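Local coordinates for probable disease resistance protein At5g66900 (Arabidopsis thaliana, PDB 7L7W) that acts as a helper immune receptor of plants, forming calcium-permeable, nonselective cation channels linked to cell death, in which this chain is the N-terminal RPW8-like domain, at residues A[32-35]-A[39-42]; A[48-53]-A[113-118]; A[56-59]-A[64-67]; A[79-84]-A[104-109]. The protein carries 2 engineered substitutions. All coordinates share one frame; numbering follows the deposited sequence.

Contact 1 of 4, residues A[32-35]-A[39-42]; sequences KKFK and PLSK
The hydroxyl of Ser-41 faces the loop carbonyls of Phe-34 and Lys-35. Ser-41 OG lies 3.0 Å from Phe-34 O and equally far from Lys-35 O, and Phe-37 O, in the same connection, is a further acceptor. The hydroxyl owes this place to a chi1 of 61°, which sets OG between the backbone N and the carbonyl carbon of its own residue. The loop offers its carbonyls from a tight bend, an inverse gamma turn centred on Phe-34 and closed by a weak bond from Lys-35 N to Lys-33 O.

Apolar packing lies beside it. The side chains of Phe-34 and Leu-40 run side by side in the same direction, and CD2 of the Phe-34 ring comes within 3.7 Å of Leu-40 CD1. Phe-34 also meets Phe-89 edge to face and packs on Tyr-95 of the second subunit. Among the charged groups, Lys-32 meets Ser-41 through its backbone, and its NZ makes a salt bridge to Glu-49.

With one proton among several carbonyls, the hydroxyl can serve only one acceptor at a time, so the link between helices 20-32 and 38-60 is probably held by interchangeable bonds.

Contact 2 of 4, residues A[48-53]-A[113-118]; sequences MEILFP and KFCQID
Cys-115 SG, a weakly polar sulfur, is where the two segments converge: three parts of Leu-51 and one methyl of Ile-50 gather round it. Leu-51 CB stands 3.6 Å from Cys-115 SG, with Leu-51 CA at the same separation, and CD1 of that leucine closes in at 3.8 Å. Ile-50 CG2 completes the group, 4.0 Å from Cys-115 SG. All of these are van der Waals contacts; the thiol rests on the helix surface at residues 50 and 51, with no polar bond between the segments.

Leu-51 serves two neighbours at once. Its CG is anti to the backbone N (chi1 164°), which carries the branch across to the other segment, and Leu-51 CD1 then touches Phe-114 CD2 at 3.9 Å as well as the sulfur. The leucine and phenylalanine side chains cross obliquely. Beyond this point helix 97-114 gives way to a type I beta turn from Phe-114 to Ile-117, and Asp-118 follows as the N-cap of helix 119-127.

The contact thus joins the middle of helix 38-60 to the C-terminal end of helix 97-114. Phe-114 continues inward onto Leu-54 and onto Leu-75 of helix 70-88, whereas Leu-51 reaches Leu-24 of helix 20-32 and Met-111, so that all four long helices of the bundle meet around this pair of buried residues.

Contact 3 of 4, residues A[56-59]-A[64-67]; sequences QKID and ELDF
The first torsions of Ile-58 and Phe-67 bring these two side chains together. In Ile-58 a chi1 of -78° sets CG2 anti to the backbone N, beside its own carbonyl carbon, which places that methyl beside the ring; in Phe-67 CG is anti to the carbonyl carbon (chi1 -59°), which brings the ring end nearer the helix. Ile-58 CG2 and Phe-67 CE1 end 4.0 Å apart, the two side chains lying at a slant to one another. The ring turns its edge to the helix backbone: Ile-58 O sits near the ring plane, 3.9 Å from Phe-67 CZ, an approach without a conventional hydrogen bond.

Leu-65 joins from the loop with one methyl. Its CD1 lies 3.9 Å from Ile-58 O and 4.3 Å from Ile-58 CG2, so the same isoleucine receives both apolar loop residues. On the next residue, Asp-59 CA approaches Phe-67 CZ, while its carboxylate makes weak hydrogen bonds to the backbone N of Phe-20 and of Ser-21, at the start of helix 20-32.

Further cover comes from Phe-20, which meets the Phe-67 ring edge to face, from Leu-72, which touches both Ile-58 and Phe-67, and from Leu-119 of helix 119-127. This is the packing of a helix-loop-helix connection, in which the chain leaving helix 38-60 doubles back over its last turns before entering helix 70-88, at one end of the four-helix bundle.

Contact 4 of 4, residues A[79-84]-A[104-109]; sequences IERADV and IERINK. With NI (nickel (II) ion), chain B.
Ile-107 packs against Arg-81 and Ala-82 where two antiparallel helices of the four-helix bundle run alongside each other, their segment axes 9.9 Å apart and their directions at 153°. Ala-82 provides the smooth part of the surface, its CB lying 3.9 Å from Ile-107 CG2. The other branch of the isoleucine extends through CG1, and Ile-107 CD1 ends over the helix backbone, 3.6 Å from Arg-81 O.

Arg-81 closes the solvent side of this small apolar patch. A bend at chi3 (51°) lays the guanidinium along the isoleucine, and Arg-81 NH2 stands 3.9 Å from Ile-107 CG1; the two side chains run antiparallel, each passing alongside the other. Arg-106 reaches the same place from the partner helix, and the two guanidinium groups come near each other, probably because Asp-110 gathers both: Arg-81 NH2 and Arg-106 NH1 each form a salt bridge to its OD2. That shared carboxylate probably offsets much of the charge of the pair and helps to fix how Arg-81 lies over Ile-107.

Behind the first shell, Val-27 of helix 20-32 touches Ala-82, and Ala-85 extends the seat of Ile-107. The face of helix 70-88 turned away from residues 104-109 carries a nickel ion on carboxylates one turn apart: Glu-80 binds with both oxygens, unequally, OE1 at 2.2 Å and OE2 at 2.6 Å from nickel, and Asp-83 OD2 at 2.1 Å.

How the contacts relate
Contacts 1, 2 and 3 are strung along helix 38-60, with contacts 1 and 3 on opposite sides of the chain's centre, their own centres 28 Å apart. Contact 2 lies between them and touches both, contact 1 through the salt bridge of Lys-32 NZ to Glu-49 OE2 (2.7 Å) and contact 3 where Phe-114 CE2 packs 4.2 Å from Ile-58 CD1. Contact 4 shares helix 97-114 with contact 2, centres 13 Å apart, and meets contact 1 where Pro-39 O lies 3.8 Å from Ile-104 CG2. Nickel is bound directly in contact 4 alone; a second nickel lies about 5 Å from the Lys-32 side chain of contact 1.

Contact 1 of 4, residues A[32-35]-A[39-42]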
loop_
_atom_site.group_PDB
_atom_site.type_symbol
_atom_site.label_atom_id
_atom_site.label_comp_id
_atom_site.label_asym_id
_atom_site.label_seq_id
_atom_site.Cartn_x
_atom_site.Cartn_y
_atom_site.Cartn_z
ATOM N N LYS A 32 -6.538 -9.484 -16.510
ATOM C CA LYS A 32 -5.945 -10.728 -16.035
ATOM C C LYS A 32 -4.470 -10.540 -15.676
ATOM O O LYS A 32 -3.964 -11.214 -14.766
ATOM C CB LYS A 32 -6.133 -11.822 -17.088
ATOM C CG LYS A 32 -7.410 -12.624 -16.909
ATOM C CD LYS A 32 -7.578 -13.658 -18.018
ATOM C CE LYS A 32 -8.835 -14.498 -17.815
ATOM N NZ LYS A 32 -9.186 -15.295 -19.023
ATOM N N LYS A 33 -3.788 -9.587 -16.332
ATOM C CA LYS A 33 -2.356 -9.386 -16.128
ATOM C C LYS A 33 -2.013 -9.040 -14.675
ATOM O O LYS A 33 -0.905 -9.338 -14.220
ATOM C CB LYS A 33 -1.841 -8.288 -17.066
ATOM C CG LYS A 33 -1.868 -8.641 -18.552
ATOM C CD LYS A 33 -1.322 -7.508 -19.419
ATOM C CE LYS A 33 -1.737 -7.658 -20.891
ATOM N NZ LYS A 33 -1.396 -6.431 -21.691
ATOM N N PHE A 34 -2.934 -8.422 -13.931
ATOM C CA PHE A 34 -2.657 -7.988 -12.553
ATOM C C PHE A 34 -3.023 -9.090 -11.551
ATOM O O PHE A 34 -3.886 -8.921 -10.680
ATOM C CB PHE A 34 -3.404 -6.683 -12.251
ATOM C CG PHE A 34 -3.064 -5.556 -13.200
ATOM C CD1 PHE A 34 -1.784 -5.013 -13.233
ATOM C CD2 PHE A 34 -4.015 -5.041 -14.055
ATOM C CE1 PHE A 34 -1.465 -3.983 -14.126
ATOM C CE2 PHE A 34 -3.702 -4.003 -14.947
ATOM C CZ PHE A 34 -2.431 -3.481 -14.990
ATOM N N LYS A 35 -2.338 -10.233 -11.681
ATOM C CA LYS A 35 -2.682 -11.402 -10.873
ATOM C C LYS A 35 -2.639 -11.097 -9.382
ATOM O O LYS A 35 -3.518 -11.539 -8.630
ATOM C CB LYS A 35 -1.764 -12.580 -11.219
ATOM C CG LYS A 35 -1.440 -12.693 -12.687
ATOM C CD LYS A 35 -0.170 -13.462 -12.956
ATOM C CE LYS A 35 -0.404 -14.340 -14.172
ATOM N NZ LYS A 35 0.507 -15.519 -14.223
ATOM N N PRO A 39 -9.241 -8.004 -6.709
ATOM C CA PRO A 39 -10.464 -7.355 -7.228
ATOM C C PRO A 39 -10.470 -7.222 -8.737
ATOM O O PRO A 39 -11.540 -7.266 -9.359
ATOM C CB PRO A 39 -10.453 -5.979 -6.548
ATOM C CG PRO A 39 -9.736 -6.217 -5.252
ATOM C CD PRO A 39 -8.673 -7.251 -5.569
ATOM N N LEU A 40 -9.301 -7.080 -9.355
ATOM C CA LEU A 40 -9.238 -7.075 -10.808
ATOM C C LEU A 40 -9.197 -8.497 -11.369
ATOM O O LEU A 40 -10.128 -8.925 -12.059
ATOM C CB LEU A 40 -8.023 -6.270 -11.277
ATOM C CG LEU A 40 -8.258 -4.769 -11.477
ATOM C CD1 LEU A 40 -7.025 -4.111 -12.066
ATOM C CD2 LEU A 40 -9.484 -4.503 -12.368
ATOM N N SER A 41 -8.136 -9.251 -11.056
ATOM C CA SER A 41 -7.812 -10.475 -11.791
ATOM C C SER A 41 -8.647 -11.678 -11.373
ATOM O O SER A 41 -8.698 -12.668 -12.115
ATOM C CB SER A 41 -6.332 -10.811 -11.623
ATOM O OG SER A 41 -6.024 -11.043 -10.252
ATOM N N LYS A 42 -9.290 -11.630 -10.213
ATOM C CA LYS A 42 -10.205 -12.697 -9.839
ATOM C C LYS A 42 -11.640 -12.191 -9.988
ATOM O O LYS A 42 -12.382 -12.668 -10.855
ATOM C CB LYS A 42 -9.920 -13.177 -8.411
ATOM C CG LYS A 42 -10.223 -14.649 -8.134
ATOM C CD LYS A 42 -10.520 -14.873 -6.640
ATOM C CE LYS A 42 -11.376 -13.723 -6.100
ATOM N NZ LYS A 42 -12.041 -13.946 -4.771
#

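Contact 2 of 4, residues A[48-53]-A[113-118]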
loop_
_atom_site.group_PDB
_atom_site.type_symbol
_atom_site.label_atom_id
_atom_site.label_comp_id
_atom_site.label_asym_id
_atom_site.label_seq_id
_atom_site.Cartn_x
_atom_site.Cartn_y
_atom_site.Cartn_z
ATOM N N MET A 48 -16.742 -10.523 -15.699
ATOM C CA MET A 48 -16.663 -10.241 -17.129
ATOM C C MET A 48 -16.705 -11.518 -17.967
ATOM O O MET A 48 -17.191 -11.497 -19.101
ATOM C CB MET A 48 -15.389 -9.442 -17.436
ATOM C CG MET A 48 -15.449 -7.974 -16.979
ATOM S SD MET A 48 -14.039 -6.938 -17.501
ATOM C CE MET A 48 -12.646 -7.697 -16.647
ATOM N N GLU A 49 -16.226 -12.637 -17.434
ATOM C CA GLU A 49 -16.291 -13.881 -18.180
ATOM C C GLU A 49 -17.693 -14.467 -18.150
ATOM O O GLU A 49 -18.085 -15.157 -19.100
ATOM C CB GLU A 49 -15.243 -14.861 -17.647
ATOM C CG GLU A 49 -13.845 -14.517 -18.174
ATOM C CD GLU A 49 -12.734 -15.430 -17.668
ATOM O OE1 GLU A 49 -12.738 -15.808 -16.465
ATOM O OE2 GLU A 49 -11.832 -15.745 -18.484
ATOM N N ILE A 50 -18.454 -14.194 -17.083
ATOM C CA ILE A 50 -19.893 -14.479 -17.106
ATOM C C ILE A 50 -20.584 -13.648 -18.185
ATOM O O ILE A 50 -21.419 -14.145 -18.950
ATOM C CB ILE A 50 -20.526 -14.193 -15.734
ATOM C CG1 ILE A 50 -20.026 -15.153 -14.666
ATOM C CG2 ILE A 50 -22.054 -14.197 -15.838
ATOM C CD1 ILE A 50 -20.379 -14.663 -13.260
ATOM N N LEU A 51 -20.280 -12.350 -18.221
ATOM C CA LEU A 51 -20.952 -11.455 -19.156
ATOM C C LEU A 51 -20.536 -11.696 -20.608
ATOM O O LEU A 51 -21.285 -11.334 -21.519
ATOM C CB LEU A 51 -20.679 -10.006 -18.745
ATOM C CG LEU A 51 -20.953 -8.869 -19.731
ATOM C CD1 LEU A 51 -22.442 -8.505 -19.725
ATOM C CD2 LEU A 51 -20.082 -7.651 -19.417
ATOM N N PHE A 52 -19.374 -12.313 -20.838
ATOM C CA PHE A 52 -18.820 -12.417 -22.188
ATOM C C PHE A 52 -19.694 -13.182 -23.187
ATOM O O PHE A 52 -19.818 -12.726 -24.338
ATOM C CB PHE A 52 -17.417 -13.032 -22.102
ATOM C CG PHE A 52 -16.726 -13.094 -23.411
ATOM C CD1 PHE A 52 -16.189 -11.952 -23.971
ATOM C CD2 PHE A 52 -16.644 -14.286 -24.110
ATOM C CE1 PHE A 52 -15.557 -11.993 -25.206
ATOM C CE2 PHE A 52 -16.010 -14.338 -25.346
ATOM C CZ PHE A 52 -15.466 -13.188 -25.895
ATOM N N PRO A 53 -20.279 -14.335 -22.856
ATOM C CA PRO A 53 -21.130 -15.001 -23.853
ATOM C C PRO A 53 -22.372 -14.190 -24.187
ATOM O O PRO A 53 -22.865 -14.230 -25.325
ATOM C CB PRO A 53 -21.489 -16.331 -23.175
ATOM C CG PRO A 53 -20.512 -16.482 -22.086
ATOM C CD PRO A 53 -20.233 -15.105 -21.610
ATOM N N LYS A 113 -25.765 -7.064 -12.891
ATOM C CA LYS A 113 -27.185 -6.796 -13.096
ATOM C C LYS A 113 -27.528 -6.823 -14.577
ATOM O O LYS A 113 -28.590 -7.325 -14.965
ATOM C CB LYS A 113 -27.601 -5.461 -12.477
ATOM C CG LYS A 113 -29.124 -5.278 -12.497
ATOM C CD LYS A 113 -29.547 -3.819 -12.676
ATOM C CE LYS A 113 -29.075 -3.249 -14.017
ATOM N NZ LYS A 113 -30.161 -3.158 -15.044
ATOM N N PHE A 114 -26.608 -6.360 -15.419
ATOM C CA PHE A 114 -26.856 -6.388 -16.847
ATOM C C PHE A 114 -27.039 -7.812 -17.353
ATOM O O PHE A 114 -27.778 -8.036 -18.315
ATOM C CB PHE A 114 -25.716 -5.705 -17.584
ATOM C CG PHE A 114 -25.998 -5.501 -19.020
ATOM C CD1 PHE A 114 -26.540 -4.304 -19.460
ATOM C CD2 PHE A 114 -25.764 -6.518 -19.939
ATOM C CE1 PHE A 114 -26.833 -4.116 -20.803
ATOM C CE2 PHE A 114 -26.061 -6.343 -21.290
ATOM C CZ PHE A 114 -26.596 -5.135 -21.722
ATOM N N CYS A 115 -26.388 -8.785 -16.720
ATOM C CA CYS A 115 -26.530 -10.171 -17.150
ATOM C C CYS A 115 -27.929 -10.734 -16.910
ATOM O O CYS A 115 -28.156 -11.904 -17.232
ATOM C CB CYS A 115 -25.492 -11.035 -16.440
ATOM S SG CYS A 115 -23.779 -10.734 -16.975
ATOM N N GLN A 116 -28.856 -9.946 -16.351
ATOM C CA GLN A 116 -30.266 -10.312 -16.259
ATOM C C GLN A 116 -31.102 -9.660 -17.363
ATOM O O GLN A 116 -32.319 -9.490 -17.208
ATOM C CB GLN A 116 -30.834 -9.935 -14.886
ATOM C CG GLN A 116 -29.914 -10.208 -13.699
ATOM C CD GLN A 116 -29.572 -11.684 -13.542
ATOM O OE1 GLN A 116 -30.443 -12.551 -13.674
ATOM N NE2 GLN A 116 -28.302 -11.977 -13.242
ATOM N N ILE A 117 -30.471 -9.271 -18.455
ATOM C CA ILE A 117 -31.177 -8.608 -19.536
ATOM C C ILE A 117 -32.021 -9.635 -20.284
ATOM O O ILE A 117 -31.584 -10.766 -20.535
ATOM C CB ILE A 117 -30.169 -7.896 -20.456
ATOM C CG1 ILE A 117 -30.888 -7.061 -21.522
ATOM C CG2 ILE A 117 -29.177 -8.887 -21.059
ATOM C CD1 ILE A 117 -31.050 -5.615 -21.133
ATOM N N ASP A 118 -33.256 -9.252 -20.615
ATOM C CA ASP A 118 -34.161 -10.078 -21.419
ATOM C C ASP A 118 -33.963 -9.715 -22.887
ATOM O O ASP A 118 -34.527 -8.732 -23.378
ATOM C CB ASP A 118 -35.609 -9.860 -20.987
ATOM C CG ASP A 118 -36.592 -10.782 -21.713
ATOM O OD1 ASP A 118 -37.797 -10.746 -21.360
ATOM O OD2 ASP A 118 -36.171 -11.539 -22.626
#

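Contact 3 of 4, residues A[56-59]-A[64-67]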
loop_
_atom_site.group_PDB
_atom_site.type_symbol
_atom_site.label_atom_id
_atom_site.label_comp_id
_atom_site.label_asym_id
_atom_site.label_seq_id
_atom_site.Cartn_x
_atom_site.Cartn_y
_atom_site.Cartn_z
ATOM N N GLN A 56 -21.388 -12.013 -26.752
ATOM C CA GLN A 56 -21.267 -12.703 -28.031
ATOM C C GLN A 56 -22.619 -12.804 -28.726
ATOM O O GLN A 56 -22.744 -12.500 -29.920
ATOM C CB GLN A 56 -20.658 -14.081 -27.828
ATOM C CG GLN A 56 -19.275 -14.020 -27.257
ATOM C CD GLN A 56 -18.637 -15.374 -27.223
ATOM O OE1 GLN A 56 -18.959 -16.207 -26.369
ATOM N NE2 GLN A 56 -17.717 -15.613 -28.152
ATOM N N LYS A 57 -23.653 -13.213 -27.990
ATOM C CA LYS A 57 -24.936 -13.406 -28.651
ATOM C C LYS A 57 -25.654 -12.088 -28.919
ATOM O O LYS A 57 -26.486 -12.039 -29.827
ATOM C CB LYS A 57 -25.829 -14.381 -27.870
ATOM C CG LYS A 57 -26.521 -13.848 -26.647
ATOM C CD LYS A 57 -27.277 -14.979 -25.937
ATOM C CE LYS A 57 -26.344 -15.969 -25.217
ATOM N NZ LYS A 57 -27.088 -17.126 -24.605
ATOM N N ILE A 58 -25.330 -11.013 -28.188
ATOM C CA ILE A 58 -25.804 -9.687 -28.589
ATOM C C ILE A 58 -25.176 -9.264 -29.913
ATOM O O ILE A 58 -25.859 -8.719 -30.790
ATOM C CB ILE A 58 -25.528 -8.649 -27.486
ATOM C CG1 ILE A 58 -26.547 -8.771 -26.352
ATOM C CG2 ILE A 58 -25.534 -7.224 -28.056
ATOM C CD1 ILE A 58 -26.306 -7.790 -25.259
ATOM N N ASP A 59 -23.870 -9.496 -30.083
ATOM C CA ASP A 59 -23.238 -9.169 -31.362
ATOM C C ASP A 59 -23.744 -10.042 -32.502
ATOM O O ASP A 59 -23.745 -9.604 -33.655
ATOM C CB ASP A 59 -21.717 -9.285 -31.271
ATOM C CG ASP A 59 -21.092 -8.232 -30.363
ATOM O OD1 ASP A 59 -21.450 -8.121 -29.170
ATOM O OD2 ASP A 59 -20.199 -7.501 -30.845
ATOM N N GLU A 64 -31.390 -7.927 -35.618
ATOM C CA GLU A 64 -32.611 -7.843 -34.822
ATOM C C GLU A 64 -32.570 -6.741 -33.775
ATOM O O GLU A 64 -33.632 -6.260 -33.360
ATOM C CB GLU A 64 -32.878 -9.178 -34.129
ATOM C CG GLU A 64 -33.085 -10.333 -35.087
ATOM C CD GLU A 64 -31.782 -11.022 -35.467
ATOM O OE1 GLU A 64 -30.824 -10.312 -35.847
ATOM O OE2 GLU A 64 -31.715 -12.274 -35.395
ATOM N N LEU A 65 -31.387 -6.353 -33.314
ATOM C CA LEU A 65 -31.243 -5.267 -32.360
ATOM C C LEU A 65 -30.619 -4.066 -33.048
ATOM O O LEU A 65 -29.912 -4.200 -34.051
ATOM C CB LEU A 65 -30.372 -5.673 -31.164
ATOM C CG LEU A 65 -30.665 -6.985 -30.438
ATOM C CD1 LEU A 65 -29.407 -7.527 -29.790
ATOM C CD2 LEU A 65 -31.747 -6.788 -29.396
ATOM N N ASP A 66 -30.892 -2.889 -32.512
ATOM C CA ASP A 66 -30.080 -1.719 -32.795
ATOM C C ASP A 66 -29.354 -1.343 -31.512
ATOM O O ASP A 66 -29.967 -1.250 -30.436
ATOM C CB ASP A 66 -30.911 -0.544 -33.315
ATOM C CG ASP A 66 -31.533 0.267 -32.197
ATOM O OD1 ASP A 66 -31.208 1.467 -32.044
ATOM O OD2 ASP A 66 -32.350 -0.316 -31.459
ATOM N N PHE A 67 -28.059 -1.147 -31.622
ATOM C CA PHE A 67 -27.300 -0.904 -30.414
ATOM C C PHE A 67 -27.533 0.510 -29.821
ATOM O O PHE A 67 -26.859 0.882 -28.850
ATOM C CB PHE A 67 -25.823 -1.159 -30.709
ATOM C CG PHE A 67 -25.539 -2.564 -31.183
ATOM C CD1 PHE A 67 -26.390 -3.605 -30.853
ATOM C CD2 PHE A 67 -24.419 -2.845 -31.942
ATOM C CE1 PHE A 67 -26.137 -4.901 -31.277
ATOM C CE2 PHE A 67 -24.156 -4.139 -32.359
ATOM C CZ PHE A 67 -25.022 -5.168 -32.028
#

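Contact 4 of 4, residues A[79-84]-A[104-109]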
loop_
_atom_site.group_PDB
_atom_site.type_symbol
_atom_site.label_atom_id
_atom_site.label_comp_id
_atom_site.label_asym_id
_atom_site.label_seq_id
_atom_site.Cartn_x
_atom_site.Cartn_y
_atom_site.Cartn_z
ATOM N N ILE A 79 -18.841 -1.297 -19.924
ATOM C CA ILE A 79 -17.604 -1.911 -20.401
ATOM C C ILE A 79 -16.516 -0.855 -20.560
ATOM O O ILE A 79 -15.332 -1.124 -20.315
ATOM C CB ILE A 79 -17.867 -2.672 -21.712
ATOM C CG1 ILE A 79 -18.823 -3.835 -21.462
ATOM C CG2 ILE A 79 -16.583 -3.210 -22.290
ATOM C CD1 ILE A 79 -19.368 -4.497 -22.751
ATOM N N GLU A 80 -16.894 0.383 -20.911
ATOM C CA GLU A 80 -15.885 1.429 -21.051
ATOM C C GLU A 80 -15.388 1.934 -19.702
ATOM O O GLU A 80 -14.219 2.330 -19.587
ATOM C CB GLU A 80 -16.421 2.577 -21.892
ATOM C CG GLU A 80 -16.099 2.398 -23.364
ATOM C CD GLU A 80 -14.602 2.352 -23.644
ATOM O OE1 GLU A 80 -14.018 1.244 -23.568
ATOM O OE2 GLU A 80 -14.017 3.418 -23.957
ATOM N N ARG A 81 -16.233 1.917 -18.666
ATOM C CA ARG A 81 -15.710 2.201 -17.329
ATOM C C ARG A 81 -14.715 1.127 -16.889
ATOM O O ARG A 81 -13.658 1.444 -16.325
ATOM C CB ARG A 81 -16.855 2.324 -16.335
ATOM C CG ARG A 81 -17.662 3.611 -16.545
ATOM C CD ARG A 81 -19.083 3.462 -16.058
ATOM N NE ARG A 81 -19.108 2.951 -14.692
ATOM C CZ ARG A 81 -20.128 2.277 -14.161
ATOM N NH1 ARG A 81 -21.217 2.021 -14.893
ATOM N NH2 ARG A 81 -20.049 1.852 -12.899
ATOM N N ALA A 82 -15.021 -0.151 -17.156
ATOM C CA ALA A 82 -14.028 -1.181 -16.853
ATOM C C ALA A 82 -12.734 -0.925 -17.618
ATOM O O ALA A 82 -11.640 -1.050 -17.057
ATOM C CB ALA A 82 -14.570 -2.577 -17.157
ATOM N N ASP A 83 -12.840 -0.544 -18.893
ATOM C CA ASP A 83 -11.647 -0.312 -19.704
ATOM C C ASP A 83 -10.796 0.805 -19.111
ATOM O O ASP A 83 -9.585 0.643 -18.901
ATOM C CB ASP A 83 -12.068 0.010 -21.142
ATOM C CG ASP A 83 -10.922 -0.097 -22.145
ATOM O OD1 ASP A 83 -9.791 -0.405 -21.743
ATOM O OD2 ASP A 83 -11.162 0.115 -23.358
ATOM N N VAL A 84 -11.420 1.944 -18.813
ATOM C CA VAL A 84 -10.687 3.086 -18.276
ATOM C C VAL A 84 -10.033 2.732 -16.945
ATOM O O VAL A 84 -8.860 3.070 -16.698
ATOM C CB VAL A 84 -11.636 4.287 -18.141
ATOM C CG1 VAL A 84 -11.057 5.321 -17.213
ATOM C CG2 VAL A 84 -11.914 4.882 -19.514
ATOM N N ILE A 104 -14.115 -0.276 -8.614
ATOM C CA ILE A 104 -14.094 -1.552 -9.325
ATOM C C ILE A 104 -15.295 -2.392 -8.926
ATOM O O ILE A 104 -15.972 -2.984 -9.780
ATOM C CB ILE A 104 -12.775 -2.299 -9.066
ATOM C CG1 ILE A 104 -11.634 -1.546 -9.719
ATOM C CG2 ILE A 104 -12.822 -3.670 -9.668
ATOM C CD1 ILE A 104 -11.961 -1.123 -11.122
ATOM N N GLU A 105 -15.616 -2.402 -7.627
ATOM C CA GLU A 105 -16.746 -3.193 -7.164
ATOM C C GLU A 105 -18.037 -2.717 -7.816
ATOM O O GLU A 105 -18.848 -3.533 -8.272
ATOM C CB GLU A 105 -16.845 -3.137 -5.640
ATOM C CG GLU A 105 -15.866 -4.075 -4.948
ATOM C CD GLU A 105 -15.777 -3.841 -3.438
ATOM O OE1 GLU A 105 -16.286 -2.794 -2.966
ATOM O OE2 GLU A 105 -15.201 -4.709 -2.731
ATOM N N ARG A 106 -18.218 -1.403 -7.952
ATOM C CA ARG A 106 -19.490 -0.995 -8.510
ATOM C C ARG A 106 -19.562 -1.336 -9.988
ATOM O O ARG A 106 -20.624 -1.756 -10.470
ATOM C CB ARG A 106 -19.794 0.476 -8.266
ATOM C CG ARG A 106 -21.274 0.530 -8.076
ATOM C CD ARG A 106 -21.854 1.756 -7.454
ATOM N NE ARG A 106 -23.289 1.729 -7.730
ATOM C CZ ARG A 106 -23.835 1.868 -8.942
ATOM N NH1 ARG A 106 -23.075 2.072 -10.019
ATOM N NH2 ARG A 106 -25.156 1.809 -9.080
ATOM N N ILE A 107 -18.433 -1.251 -10.708
ATOM C CA ILE A 107 -18.447 -1.722 -12.093
ATOM C C ILE A 107 -18.905 -3.166 -12.120
ATOM O O ILE A 107 -19.860 -3.525 -12.822
ATOM C CB ILE A 107 -17.066 -1.560 -12.743
ATOM C CG1 ILE A 107 -16.681 -0.073 -12.791
ATOM C CG2 ILE A 107 -17.059 -2.202 -14.126
ATOM C CD1 ILE A 107 -15.343 0.194 -13.446
ATOM N N ASN A 108 -18.299 -3.983 -11.255
ATOM C CA ASN A 108 -18.671 -5.382 -11.103
ATOM C C ASN A 108 -20.176 -5.518 -10.915
ATOM O O ASN A 108 -20.847 -6.222 -11.685
ATOM C CB ASN A 108 -17.906 -5.963 -9.909
ATOM C CG ASN A 108 -17.992 -7.458 -9.822
ATOM O OD1 ASN A 108 -17.089 -8.160 -10.276
ATOM N ND2 ASN A 108 -19.057 -7.962 -9.202
ATOM N N LYS A 109 -20.741 -4.781 -9.942
ATOM C CA LYS A 109 -22.157 -4.983 -9.659
ATOM C C LYS A 109 -22.982 -4.660 -10.897
ATOM O O LYS A 109 -23.852 -5.450 -11.292
ATOM C CB LYS A 109 -22.614 -4.153 -8.449
ATOM C CG LYS A 109 -24.140 -4.255 -8.163
ATOM C CD LYS A 109 -24.681 -5.682 -8.513
ATOM C CE LYS A 109 -26.197 -5.865 -8.436
ATOM N NZ LYS A 109 -26.571 -7.080 -9.226
HETATM NI NI NI B . -11.921 1.948 -23.933
#